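Local coordinates for protein enzyme subtilase SubTY from Bacillus sp. TY145 (Bacillus sp., PDB 5FFN) that probably cleaves peptide bonds in proteins as a subtilisin-like serine endopeptidase of the subtilase family, and carries bound calcium and sodium ions, at residues Leu43-Ser48 with His75-Val80; Lys99-Lys104 with Ser129-Lys134; Lys30-Asp35 with Arg122-Glu127; Pro3-Pro8 with Ser234-Trp239. One frame throughout, in Å; residues are numbered along the deposited sequence.

Contact 1: residues Leu43-Ser48 with His75-Val80; sequences LDLAGS and HVAGTV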
loop_
_atom_site.group_PDB
_atom_site.type_symbol
_atom_site.label_atom_id
_atom_site.label_comp_id
_atom_site.label_asym_id
_atom_site.label_seq_id
_atom_site.Cartn_x
_atom_site.Cartn_y
_atom_site.Cartn_z
ATOM N N LEU A 43 16.216 -1.506 -14.457
ATOM C CA LEU A 43 16.393 -0.524 -15.525
ATOM C C LEU A 43 15.394 0.624 -15.423
ATOM O O LEU A 43 15.714 1.759 -15.707
ATOM C CB LEU A 43 16.257 -1.196 -16.871
ATOM C CG LEU A 43 17.507 -1.923 -17.371
ATOM C CD1 LEU A 43 17.179 -2.618 -18.649
ATOM C CD2 LEU A 43 18.632 -0.944 -17.571
ATOM N N ASP A 44 14.194 0.312 -14.946
ATOM C CA ASP A 44 13.145 1.333 -14.801
ATOM C C ASP A 44 13.199 2.107 -13.488
ATOM O O ASP A 44 12.450 3.053 -13.312
ATOM C CB ASP A 44 11.784 0.687 -15.035
ATOM C CG ASP A 44 11.658 0.049 -16.406
ATOM O OD1 ASP A 44 12.456 0.391 -17.332
ATOM O OD2 ASP A 44 10.753 -0.781 -16.589
ATOM N N LEU A 45 14.084 1.713 -12.569
ATOM C CA LEU A 45 14.312 2.456 -11.349
ATOM C C LEU A 45 15.689 3.112 -11.241
ATOM O O LEU A 45 15.945 3.882 -10.321
ATOM C CB LEU A 45 14.082 1.516 -10.127
ATOM C CG LEU A 45 12.724 0.826 -10.039
ATOM C CD1 LEU A 45 12.674 -0.031 -8.773
ATOM C CD2 LEU A 45 11.563 1.845 -10.032
ATOM N N ALA A 46 16.577 2.843 -12.199
ATOM C CA ALA A 46 17.950 3.230 -12.074
ATOM C C ALA A 46 18.077 4.706 -11.884
ATOM O O ALA A 46 17.430 5.477 -12.580
ATOM C CB ALA A 46 18.750 2.754 -13.291
ATOM N N GLY A 47 18.897 5.085 -10.912
ATOM C CA GLY A 47 19.200 6.477 -10.612
ATOM C C GLY A 47 18.151 7.184 -9.779
ATOM O O GLY A 47 18.339 8.348 -9.363
ATOM N N SER A 48 17.074 6.483 -9.451
ATOM C CA SER A 48 16.018 7.099 -8.629
ATOM C C SER A 48 16.288 7.039 -7.137
ATOM O O SER A 48 15.869 7.930 -6.401
ATOM C CB SER A 48 14.646 6.475 -8.929
ATOM O OG SER A 48 14.577 5.089 -8.600
ATOM N N HIS A 75 7.958 -3.863 -6.740
ATOM C CA HIS A 75 6.711 -3.742 -7.440
ATOM C C HIS A 75 6.030 -2.414 -7.011
ATOM O O HIS A 75 5.654 -1.587 -7.838
ATOM C CB HIS A 75 5.869 -4.980 -7.171
ATOM C CG HIS A 75 4.700 -5.125 -8.072
ATOM N ND1 HIS A 75 3.522 -4.430 -7.885
ATOM C CD2 HIS A 75 4.546 -5.830 -9.215
ATOM C CE1 HIS A 75 2.686 -4.723 -8.864
ATOM N NE2 HIS A 75 3.280 -5.584 -9.681
ATOM N N VAL A 76 5.959 -2.203 -5.715
ATOM C CA VAL A 76 5.375 -0.997 -5.146
ATOM C C VAL A 76 6.120 0.266 -5.630
ATOM O O VAL A 76 5.520 1.226 -6.094
ATOM C CB VAL A 76 5.328 -1.133 -3.581
ATOM C CG1 VAL A 76 5.067 0.182 -2.943
ATOM C CG2 VAL A 76 4.291 -2.150 -3.162
ATOM N N ALA A 77 7.442 0.230 -5.583
ATOM C CA ALA A 77 8.235 1.349 -5.958
ATOM C C ALA A 77 7.991 1.693 -7.448
ATOM O O ALA A 77 7.937 2.888 -7.809
ATOM C CB ALA A 77 9.683 1.061 -5.677
ATOM N N GLY A 78 7.867 0.668 -8.289
ATOM C CA GLY A 78 7.660 0.878 -9.731
ATOM C C GLY A 78 6.340 1.601 -10.019
ATOM O O GLY A 78 6.252 2.481 -10.895
ATOM N N THR A 79 5.325 1.284 -9.226
ATOM C CA THR A 79 4.008 1.916 -9.421
ATOM C C THR A 79 4.145 3.379 -9.074
ATOM O O THR A 79 3.588 4.244 -9.768
ATOM C CB THR A 79 2.908 1.168 -8.607
ATOM O OG1 THR A 79 2.702 -0.176 -9.113
ATOM C CG2 THR A 79 1.577 1.922 -8.666
ATOM N N VAL A 80 4.935 3.689 -8.029
ATOM C CA VAL A 80 5.152 5.068 -7.653
ATOM C C VAL A 80 5.876 5.841 -8.771
ATOM O O VAL A 80 5.475 6.968 -9.165
ATOM C CB VAL A 80 5.976 5.200 -6.363
ATOM C CG1 VAL A 80 6.256 6.646 -6.028
ATOM C CG2 VAL A 80 5.262 4.576 -5.170
#
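Leu45 reaches from a loop onto the helix at Ala77 and Gly78, and the contact between 43-48 and 75-80 is carried by its apolar side chain, with no polar bond between the segments. The tightest point is a methyl over bare backbone: Leu45 CD2 sits 4.0 Å from Gly78 CA, at a place where the helix offers no side chain to hold it off. The second branch turns to the neighbouring residue, with Leu45 CD1 4.4 Å from Ala77 CB. With CG anti to the carbonyl carbon (chi1 -56°) and the chain extended beyond it (chi2 -179°), the fork spans both small residues. The touch is light, a single leucine against the helix, but all three residues are buried. Val38 adds to the patch, touching both Leu45 and Ala77.

Hydrogen bonding works within each segment. Residues 45-48 make a type II beta turn closed by Ser48 N to Leu45 O at 3.0 Å, with Gly47 taking the positive phi (81°) of its third position. Ser48 OG also lies 2.5 Å from Leu45 O, but this serine was modelled in two conformers and the bond is doubtful. On the other side, Val80 N bonds to Val76 O at 3.2 Å in the regular helical pattern.

The loop is tied down further by Asp44, whose OD2 accepts from Val91 N and also bonds Tyr244 OH. Helix 72-81 begins at His72, probably the catalytic histidine, so this contact packs the loop after strand 29-35 against what is probably the active-site helix, as in the subtilisin fold.

Contact 2: residues Lys99-Lys104 with Ser129-Lys134; sequences KLWAYK and SRTGSK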
loop_
_atom_site.group_PDB
_atom_site.type_symbol
_atom_site.label_atom_id
_atom_site.label_comp_id
_atom_site.label_asym_id
_atom_site.label_seq_id
_atom_site.Cartn_x
_atom_site.Cartn_y
_atom_site.Cartn_z
ATOM N N LYS A 99 12.038 11.051 -6.593
ATOM C CA LYS A 99 13.162 10.255 -6.113
ATOM C C LYS A 99 12.695 9.289 -5.016
ATOM O O LYS A 99 11.713 9.530 -4.348
ATOM C CB LYS A 99 14.270 11.142 -5.615
ATOM C CG LYS A 99 14.990 11.888 -6.752
ATOM C CD LYS A 99 15.695 10.995 -7.757
ATOM C CE LYS A 99 16.327 11.912 -8.858
ATOM N NZ LYS A 99 17.150 11.123 -9.824
ATOM N N LEU A 100 13.478 8.233 -4.851
ATOM C CA LEU A 100 13.117 7.096 -4.012
ATOM C C LEU A 100 13.989 7.053 -2.765
ATOM O O LEU A 100 15.219 7.196 -2.823
ATOM C CB LEU A 100 13.170 5.805 -4.831
ATOM C CG LEU A 100 13.096 4.474 -4.089
ATOM C CD1 LEU A 100 11.687 4.248 -3.498
ATOM C CD2 LEU A 100 13.427 3.319 -4.965
ATOM N N TRP A 101 13.345 6.891 -1.610
ATOM C CA TRP A 101 14.055 6.474 -0.410
ATOM C C TRP A 101 13.594 5.024 -0.140
ATOM O O TRP A 101 12.447 4.777 0.295
ATOM C CB TRP A 101 13.799 7.377 0.775
ATOM C CG TRP A 101 14.287 8.849 0.726
ATOM C CD1 TRP A 101 14.954 9.464 -0.293
ATOM C CD2 TRP A 101 14.181 9.810 1.771
ATOM N NE1 TRP A 101 15.267 10.754 0.049
ATOM C CE2 TRP A 101 14.813 10.998 1.315
ATOM C CE3 TRP A 101 13.618 9.799 3.069
ATOM C CZ2 TRP A 101 14.859 12.148 2.070
ATOM C CZ3 TRP A 101 13.684 10.949 3.821
ATOM C CH2 TRP A 101 14.331 12.117 3.322
ATOM N N ALA A 102 14.484 4.067 -0.387
ATOM C CA ALA A 102 14.138 2.649 -0.297
ATOM C C ALA A 102 14.522 2.161 1.095
ATOM O O ALA A 102 15.694 1.967 1.373
ATOM C CB ALA A 102 14.823 1.836 -1.380
ATOM N N TYR A 103 13.526 2.012 1.980
ATOM C CA TYR A 103 13.776 1.600 3.368
ATOM C C TYR A 103 13.243 0.200 3.573
ATOM O O TYR A 103 12.043 -0.036 3.458
ATOM C CB TYR A 103 13.100 2.539 4.341
ATOM C CG TYR A 103 13.755 3.873 4.583
ATOM C CD1 TYR A 103 14.714 4.426 3.713
ATOM C CD2 TYR A 103 13.371 4.636 5.687
ATOM C CE1 TYR A 103 15.269 5.684 3.961
ATOM C CE2 TYR A 103 13.938 5.872 5.947
ATOM C CZ TYR A 103 14.894 6.399 5.050
ATOM O OH TYR A 103 15.415 7.655 5.346
ATOM N N LYS A 104 14.135 -0.746 3.843
ATOM C CA LYS A 104 13.714 -2.149 4.036
ATOM C C LYS A 104 13.312 -2.356 5.493
ATOM O O LYS A 104 14.131 -2.188 6.404
ATOM C CB LYS A 104 14.815 -3.142 3.638
ATOM C CG LYS A 104 14.424 -4.574 3.809
ATOM C CD LYS A 104 15.484 -5.539 3.291
ATOM C CE LYS A 104 15.002 -6.960 3.243
ATOM N NZ LYS A 104 16.084 -7.888 2.740
ATOM N N SER A 129 13.183 16.433 8.071
ATOM C CA SER A 129 13.437 17.671 8.767
ATOM C C SER A 129 14.870 18.138 8.535
ATOM O O SER A 129 15.100 19.333 8.363
ATOM C CB SER A 129 13.175 17.524 10.256
ATOM O OG SER A 129 13.740 16.336 10.774
ATOM N N ARG A 130 15.824 17.220 8.537
ATOM C CA ARG A 130 17.241 17.614 8.412
ATOM C C ARG A 130 17.507 18.196 7.032
ATOM O O ARG A 130 18.101 19.280 6.903
ATOM C CB ARG A 130 18.177 16.437 8.659
ATOM C CG ARG A 130 19.641 16.894 8.756
ATOM C CD ARG A 130 20.554 15.744 8.967
ATOM N NE ARG A 130 20.753 15.072 7.692
ATOM C CZ ARG A 130 20.238 13.913 7.374
ATOM N NH1 ARG A 130 19.490 13.261 8.270
ATOM N NH2 ARG A 130 20.489 13.404 6.159
ATOM N N THR A 131 17.003 17.526 6.007
ATOM C CA THR A 131 17.301 17.839 4.586
ATOM C C THR A 131 16.339 18.864 3.970
ATOM O O THR A 131 16.541 19.288 2.825
ATOM C CB THR A 131 17.220 16.598 3.726
ATOM O OG1 THR A 131 15.869 16.098 3.714
ATOM C CG2 THR A 131 18.203 15.521 4.214
ATOM N N GLY A 132 15.299 19.227 4.716
ATOM C CA GLY A 132 14.240 20.082 4.223
ATOM C C GLY A 132 13.498 19.519 3.011
ATOM O O GLY A 132 12.906 20.262 2.214
ATOM N N SER A 133 13.463 18.194 2.899
ATOM C CA SER A 133 12.801 17.524 1.789
ATOM C C SER A 133 11.263 17.407 1.969
ATOM O O SER A 133 10.715 17.382 3.086
ATOM C CB SER A 133 13.389 16.124 1.581
ATOM O OG SER A 133 14.797 16.147 1.361
ATOM N N LYS A 134 10.592 17.318 0.826
ATOM C CA LYS A 134 9.153 17.015 0.768
ATOM C C LYS A 134 9.061 15.503 0.545
ATOM O O LYS A 134 9.548 14.977 -0.443
ATOM C CB LYS A 134 8.472 17.793 -0.359
ATOM C CG LYS A 134 8.450 19.292 -0.147
ATOM C CD LYS A 134 7.959 20.035 -1.358
ATOM C CE LYS A 134 8.396 21.507 -1.315
ATOM N NZ LYS A 134 8.290 22.123 0.019
#
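Trp101 points its indole from strand 99-104 toward Thr131 and Ser133, where helix 114-131 ends and the chain turns into strand 134-142. These elements form a beta-alpha-beta crossover of the subtilisin fold, with strand 29-35 lying between the two parallel strands.

The packed side belongs to the buried tryptophan. Its CG is anti to the carbonyl carbon (chi1 -65°), which swings the ring off the sheet and under the helix, where Val124 and Glu127 touch it; Lys30 and Gln51 on the neighbouring strands touch it as well. The six-membered end of the indole is what then meets the helix terminus.

That end is the looser side. Thr131 OG1 lies near the ring plane at the edge, 4.3 Å from Trp101 CH2, while Ser133 OG approaches obliquely and stops 4.1 Å from Trp101 CZ2. Both are van der Waals contacts of hydroxyls with ring carbons, and the exposed Thr131 marks where the contact runs out to solvent. The hydroxyls are kept in place chiefly by their own chain. Gly132 leaves the helix with a positive phi of 60°, and the backbone folds back far enough for an ST turn. Thr131 OG1 also bonds to Glu127 O, one turn earlier in the helix. In the ST turn Ser133 N donates to Thr131 OG1 over 3.3 Å, with an N-H...O angle of 136°, well short of straight.

Contact 3: residues Lys30-Asp35 with Arg122-Glu127; sequences KVAVLD and RHVADE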
loop_
_atom_site.group_PDB
_atom_site.type_symbol
_atom_site.label_atom_id
_atom_site.label_comp_id
_atom_site.label_asym_id
_atom_site.label_seq_id
_atom_site.Cartn_x
_atom_site.Cartn_y
_atom_site.Cartn_z
ATOM N N LYS A 30 10.412 13.352 -2.667
ATOM C CA LYS A 30 10.923 12.045 -2.286
ATOM C C LYS A 30 9.737 11.133 -1.883
ATOM O O LYS A 30 8.818 11.588 -1.160
ATOM C CB LYS A 30 11.870 12.125 -1.108
ATOM C CG LYS A 30 12.836 13.305 -1.124
ATOM C CD LYS A 30 13.712 13.342 -2.395
ATOM C CE LYS A 30 14.488 14.652 -2.508
ATOM N NZ LYS A 30 15.338 14.595 -3.765
ATOM N N VAL A 31 9.758 9.902 -2.359
ATOM C CA VAL A 31 8.801 8.889 -1.862
ATOM C C VAL A 31 9.600 7.822 -1.118
ATOM O O VAL A 31 10.511 7.160 -1.690
ATOM C CB VAL A 31 7.911 8.295 -2.951
ATOM C CG1 VAL A 31 6.919 7.297 -2.324
ATOM C CG2 VAL A 31 7.158 9.403 -3.691
ATOM N N ALA A 32 9.276 7.687 0.166
ATOM C CA ALA A 32 9.887 6.672 1.022
ATOM C C ALA A 32 9.029 5.402 0.981
ATOM O O ALA A 32 7.894 5.366 1.501
ATOM C CB ALA A 32 10.092 7.179 2.435
ATOM N N VAL A 33 9.571 4.383 0.322
ATOM C CA VAL A 33 8.901 3.085 0.208
ATOM C C VAL A 33 9.447 2.190 1.307
ATOM O O VAL A 33 10.613 1.692 1.236
ATOM C CB VAL A 33 9.064 2.464 -1.186
ATOM C CG1 VAL A 33 8.484 1.059 -1.227
ATOM C CG2 VAL A 33 8.423 3.359 -2.234
ATOM N N LEU A 34 8.610 1.987 2.320
ATOM C CA LEU A 34 8.957 1.207 3.531
ATOM C C LEU A 34 8.370 -0.183 3.295
ATOM O O LEU A 34 7.176 -0.394 3.406
ATOM C CB LEU A 34 8.412 1.863 4.804
ATOM C CG LEU A 34 9.291 2.906 5.487
ATOM C CD1 LEU A 34 9.666 4.086 4.533
ATOM C CD2 LEU A 34 8.631 3.405 6.800
ATOM N N ASP A 35 9.229 -1.124 2.937
ATOM C CA ASP A 35 8.760 -2.352 2.370
ATOM C C ASP A 35 9.810 -3.471 2.452
ATOM O O ASP A 35 10.672 -3.463 3.345
ATOM C CB ASP A 35 8.306 -2.094 0.911
ATOM C CG ASP A 35 7.173 -3.000 0.479
ATOM O OD1 ASP A 35 7.385 -4.226 0.394
ATOM O OD2 ASP A 35 6.065 -2.465 0.225
ATOM N N ARG A 122 10.043 7.026 11.887
ATOM C CA ARG A 122 10.711 8.102 12.610
ATOM C C ARG A 122 11.962 8.601 11.899
ATOM O O ARG A 122 12.185 9.814 11.846
ATOM C CB ARG A 122 11.050 7.663 14.025
ATOM C CG ARG A 122 9.815 7.411 14.828
ATOM C CD ARG A 122 10.122 6.940 16.232
ATOM N NE ARG A 122 8.952 7.100 17.080
ATOM C CZ ARG A 122 8.637 8.208 17.754
ATOM N NH1 ARG A 122 9.412 9.262 17.739
ATOM N NH2 ARG A 122 7.536 8.221 18.481
ATOM N N HIS A 123 12.722 7.671 11.327
ATOM C CA HIS A 123 13.923 8.012 10.584
ATOM C C HIS A 123 13.592 8.841 9.322
ATOM O O HIS A 123 14.222 9.844 9.062
ATOM C CB HIS A 123 14.722 6.760 10.273
ATOM C CG HIS A 123 16.043 7.036 9.624
ATOM N ND1 HIS A 123 17.147 7.460 10.331
ATOM C CD2 HIS A 123 16.426 6.973 8.331
ATOM C CE1 HIS A 123 18.154 7.663 9.493
ATOM N NE2 HIS A 123 17.750 7.365 8.272
ATOM N N VAL A 124 12.564 8.451 8.575
ATOM C CA VAL A 124 12.097 9.275 7.459
ATOM C C VAL A 124 11.859 10.720 7.915
ATOM O O VAL A 124 12.335 11.653 7.270
ATOM C CB VAL A 124 10.789 8.720 6.802
ATOM C CG1 VAL A 124 10.239 9.709 5.738
ATOM C CG2 VAL A 124 11.004 7.358 6.192
ATOM N N ALA A 125 11.106 10.886 8.997
ATOM C CA ALA A 125 10.736 12.204 9.535
ATOM C C ALA A 125 11.981 13.012 9.906
ATOM O O ALA A 125 12.098 14.189 9.547
ATOM C CB ALA A 125 9.826 12.058 10.720
ATOM N N ASP A 126 12.942 12.332 10.537
ATOM C CA ASP A 126 14.200 12.976 10.927
ATOM C C ASP A 126 15.002 13.390 9.703
ATOM O O ASP A 126 15.518 14.506 9.657
ATOM C CB ASP A 126 14.997 12.058 11.836
ATOM C CG ASP A 126 14.407 11.958 13.236
ATOM O OD1 ASP A 126 13.594 12.792 13.645
ATOM O OD2 ASP A 126 14.769 11.029 13.966
ATOM N N GLU A 127 15.058 12.521 8.701
ATOM C CA GLU A 127 15.746 12.821 7.445
ATOM C C GLU A 127 15.068 13.980 6.727
ATOM O O GLU A 127 15.745 14.861 6.170
ATOM C CB GLU A 127 15.800 11.603 6.531
ATOM C CG GLU A 127 16.734 10.515 7.025
ATOM C CD GLU A 127 18.194 10.912 6.900
ATOM O OE1 GLU A 127 18.672 11.143 5.784
ATOM O OE2 GLU A 127 18.830 11.024 7.948
#
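Ala32 and Val124 mark the closest backbone approach, their CA atoms 7.3 Å apart where strand 29-35 runs beneath helix 114-131. This is the layered alpha/beta/alpha build of the subtilisin fold, and the strand lies inside the parallel sheet, bonded through its backbone to 99-104 along one edge and to 134-142 along the other. The helix is regular here, with Asp126 N bonded to Arg122 O at 2.9 Å and Glu127 N to His123 O at 2.8 Å.

Strand alternation sorts the side chains. Ala32 and Leu34 turn up to helix 114-131, whereas Val31 and Val33 face the other layer, against Val80 and Val76 of helix 72-81. Asp35, at the end of the strand, is hydrogen-bonded through OD1 to His72 ND1, consistent with the catalytic triad of a subtilase.

Across the contact itself, one valine meets two strand residues. The first torsion of Val124 (chi1 173°) puts CG1 anti to the backbone N and CG2 anti to the carbonyl carbon, and both methyls come down on the strand. CG1 reaches only the alanine, 4.2 Å from Ala32 CB. The small Ala32 lets the helix come close, and Leu34, whose side chain crosses that of Val124 obliquely, fills the flank. Tyr103, Val135 and Ile137 from the adjacent strands also touch Val124, so the valine is packed by three strands. Val124 CG2 is the shared point of the contact, 3.9 Å from Ala32 CB and equally 3.9 Å from Leu34 CD1.

Contact 4: residues Pro3-Pro8 with Ser234-Trp239; sequences PSTQTP and SVESTW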
loop_
_atom_site.group_PDB
_atom_site.type_symbol
_atom_site.label_atom_id
_atom_site.label_comp_id
_atom_site.label_asym_id
_atom_site.label_seq_id
_atom_site.Cartn_x
_atom_site.Cartn_y
_atom_site.Cartn_z
ATOM N N PRO A 3 7.567 -4.552 -20.294
ATOM C CA PRO A 3 6.271 -4.865 -19.698
ATOM C C PRO A 3 5.271 -5.218 -20.807
ATOM O O PRO A 3 5.529 -4.924 -21.984
ATOM C CB PRO A 3 5.900 -3.554 -18.972
ATOM C CG PRO A 3 6.634 -2.460 -19.730
ATOM C CD PRO A 3 7.919 -3.131 -20.222
ATOM N N SER A 4 4.129 -5.781 -20.451
ATOM C CA SER A 4 3.064 -6.029 -21.432
ATOM C C SER A 4 2.521 -4.737 -22.070
ATOM O O SER A 4 1.966 -4.767 -23.181
ATOM C CB SER A 4 1.929 -6.876 -20.850
ATOM O OG SER A 4 1.064 -6.160 -19.972
ATOM N N THR A 5 2.680 -3.624 -21.353
ATOM C CA THR A 5 2.320 -2.263 -21.789
ATOM C C THR A 5 3.158 -1.361 -20.931
ATOM O O THR A 5 3.443 -1.688 -19.750
ATOM C CB THR A 5 0.796 -1.926 -21.633
ATOM O OG1 THR A 5 0.568 -0.556 -21.969
ATOM C CG2 THR A 5 0.289 -2.170 -20.207
ATOM N N GLN A 6 3.557 -0.228 -21.489
ATOM C CA GLN A 6 4.402 0.679 -20.771
ATOM C C GLN A 6 3.578 1.425 -19.734
ATOM O O GLN A 6 4.132 1.972 -18.792
ATOM C CB GLN A 6 5.046 1.657 -21.723
ATOM C CG GLN A 6 6.040 0.971 -22.641
ATOM C CD GLN A 6 6.924 1.938 -23.334
ATOM O OE1 GLN A 6 6.673 2.276 -24.485
ATOM N NE2 GLN A 6 7.958 2.405 -22.658
ATOM N N THR A 7 2.261 1.420 -19.936
ATOM C CA THR A 7 1.289 2.083 -19.025
ATOM C C THR A 7 0.182 1.117 -18.627
ATOM O O THR A 7 -0.849 1.051 -19.274
ATOM C CB THR A 7 0.721 3.347 -19.672
ATOM O OG1 THR A 7 0.112 3.017 -20.936
ATOM C CG2 THR A 7 1.811 4.362 -19.882
ATOM N N PRO A 8 0.422 0.306 -17.562
ATOM C CA PRO A 8 -0.545 -0.610 -17.015
ATOM C C PRO A 8 -1.884 0.076 -16.752
ATOM O O PRO A 8 -1.938 1.280 -16.634
ATOM C CB PRO A 8 0.140 -1.106 -15.709
ATOM C CG PRO A 8 1.610 -1.034 -16.041
ATOM C CD PRO A 8 1.708 0.240 -16.833
ATOM N N SER A 234 -4.729 -6.774 -10.118
ATOM C CA SER A 234 -3.967 -7.112 -11.342
ATOM C C SER A 234 -3.138 -5.979 -11.893
ATOM O O SER A 234 -3.331 -5.527 -13.008
ATOM C CB SER A 234 -4.875 -7.714 -12.403
ATOM O OG SER A 234 -5.549 -8.809 -11.865
ATOM N N VAL A 235 -2.217 -5.515 -11.065
ATOM C CA VAL A 235 -1.338 -4.408 -11.350
ATOM C C VAL A 235 0.051 -4.900 -11.745
ATOM O O VAL A 235 0.787 -5.477 -10.934
ATOM C CB VAL A 235 -1.204 -3.436 -10.101
ATOM C CG1 VAL A 235 -0.139 -2.403 -10.302
ATOM C CG2 VAL A 235 -2.569 -2.767 -9.843
ATOM N N GLU A 236 0.428 -4.607 -12.978
ATOM C CA GLU A 236 1.783 -4.854 -13.473
ATOM C C GLU A 236 2.779 -3.790 -13.076
ATOM O O GLU A 236 2.516 -2.579 -13.137
ATOM C CB GLU A 236 1.735 -4.969 -15.000
ATOM C CG GLU A 236 3.042 -5.333 -15.637
ATOM C CD GLU A 236 2.916 -5.571 -17.151
ATOM O OE1 GLU A 236 1.806 -5.317 -17.712
ATOM O OE2 GLU A 236 3.920 -6.068 -17.733
ATOM N N SER A 237 3.957 -4.225 -12.620
ATOM C CA SER A 237 4.996 -3.314 -12.272
ATOM C C SER A 237 6.337 -4.064 -12.323
ATOM O O SER A 237 6.377 -5.255 -12.718
ATOM C CB SER A 237 4.755 -2.716 -10.862
ATOM O OG SER A 237 5.636 -1.680 -10.580
ATOM N N THR A 238 7.361 -3.333 -11.917
ATOM C CA THR A 238 8.754 -3.776 -11.802
ATOM C C THR A 238 8.889 -4.914 -10.766
ATOM O O THR A 238 8.149 -4.958 -9.792
ATOM C CB THR A 238 9.646 -2.626 -11.414
ATOM O OG1 THR A 238 9.104 -1.887 -10.310
ATOM C CG2 THR A 238 9.881 -1.636 -12.565
ATOM N N TRP A 239 9.856 -5.810 -10.996
ATOM C CA TRP A 239 10.062 -6.986 -10.144
ATOM C C TRP A 239 11.534 -7.165 -9.807
ATOM O O TRP A 239 12.425 -6.667 -10.502
ATOM C CB TRP A 239 9.488 -8.216 -10.812
ATOM C CG TRP A 239 9.201 -9.371 -9.918
ATOM C CD1 TRP A 239 9.751 -10.629 -9.967
ATOM C CD2 TRP A 239 8.258 -9.391 -8.857
ATOM N NE1 TRP A 239 9.190 -11.430 -9.002
ATOM C CE2 TRP A 239 8.275 -10.685 -8.299
ATOM C CE3 TRP A 239 7.387 -8.429 -8.325
ATOM C CZ2 TRP A 239 7.454 -11.039 -7.232
ATOM C CZ3 TRP A 239 6.550 -8.793 -7.299
ATOM C CH2 TRP A 239 6.594 -10.080 -6.754
#
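Glu236 stretches its carboxylate from strand 235-238 to Ser4 near the N terminus, and one serine engages both oxygens. Its CG is anti to the backbone N (chi1 -175°) and the chain beyond is extended, carrying the carboxylate clear of the strand. Ser4 N donates to Glu236 OE2 at 2.7 Å, nearly straight at 164°, meeting the syn side from somewhat out of the carboxylate plane. Ser4 OG donates to the syn lone pair of Glu236 OE1 over a short 2.5 Å. The serine can do both because its OG stands between the backbone N and the carbonyl carbon (chi1 76°).

Prolines line this reach. Pro3 CA comes within 3.3 Å of Glu236 OE2, and its ring carbon CB lies beside the same oxygen. At the root of the side chain the Pro8 ring lies crosswise: Pro8 CG is 3.4 Å from Glu236 O and 4.1 Å from Glu236 CB. Tyr244 and Thr246 of the paired strand also touch Glu236. Pro8 is the N-cap residue of helix 9-15, so the contact lies directly before that helix.

A valine here would remove the carboxylate, and Ser4 N and OG would probably lose their shared acceptor, leaving the terminal segment freer to move. Two syn-directed bonds to one carboxylate hold its rotation, and the N-terminal segment is thereby clasped to the body of the enzyme by a carboxylate that is probably ionised.

In the fold
From the N terminus, contact 4 opens first and closes last: its 3-8 segment waits for 234-239, and the other three contacts are nested within that loop. Contact 3 opens next on strand 29-35 and closes on helix 114-131. Inside it, contact 1 closes a short loop from 43-48 to helix 72-81. Contact 2 then opens at strand 99-104, before contact 3 has closed, and ends past it at 129-134, so the two cross while sharing a helix and neighbouring strands. Helix 72-81 joins the groups, with Val80 packing on Val31 of contact 3 and His75 O bonded to Ser237 OG of contact 4. Contacts 2 and 4 stay separate, their nearest atoms about 9 Å apart.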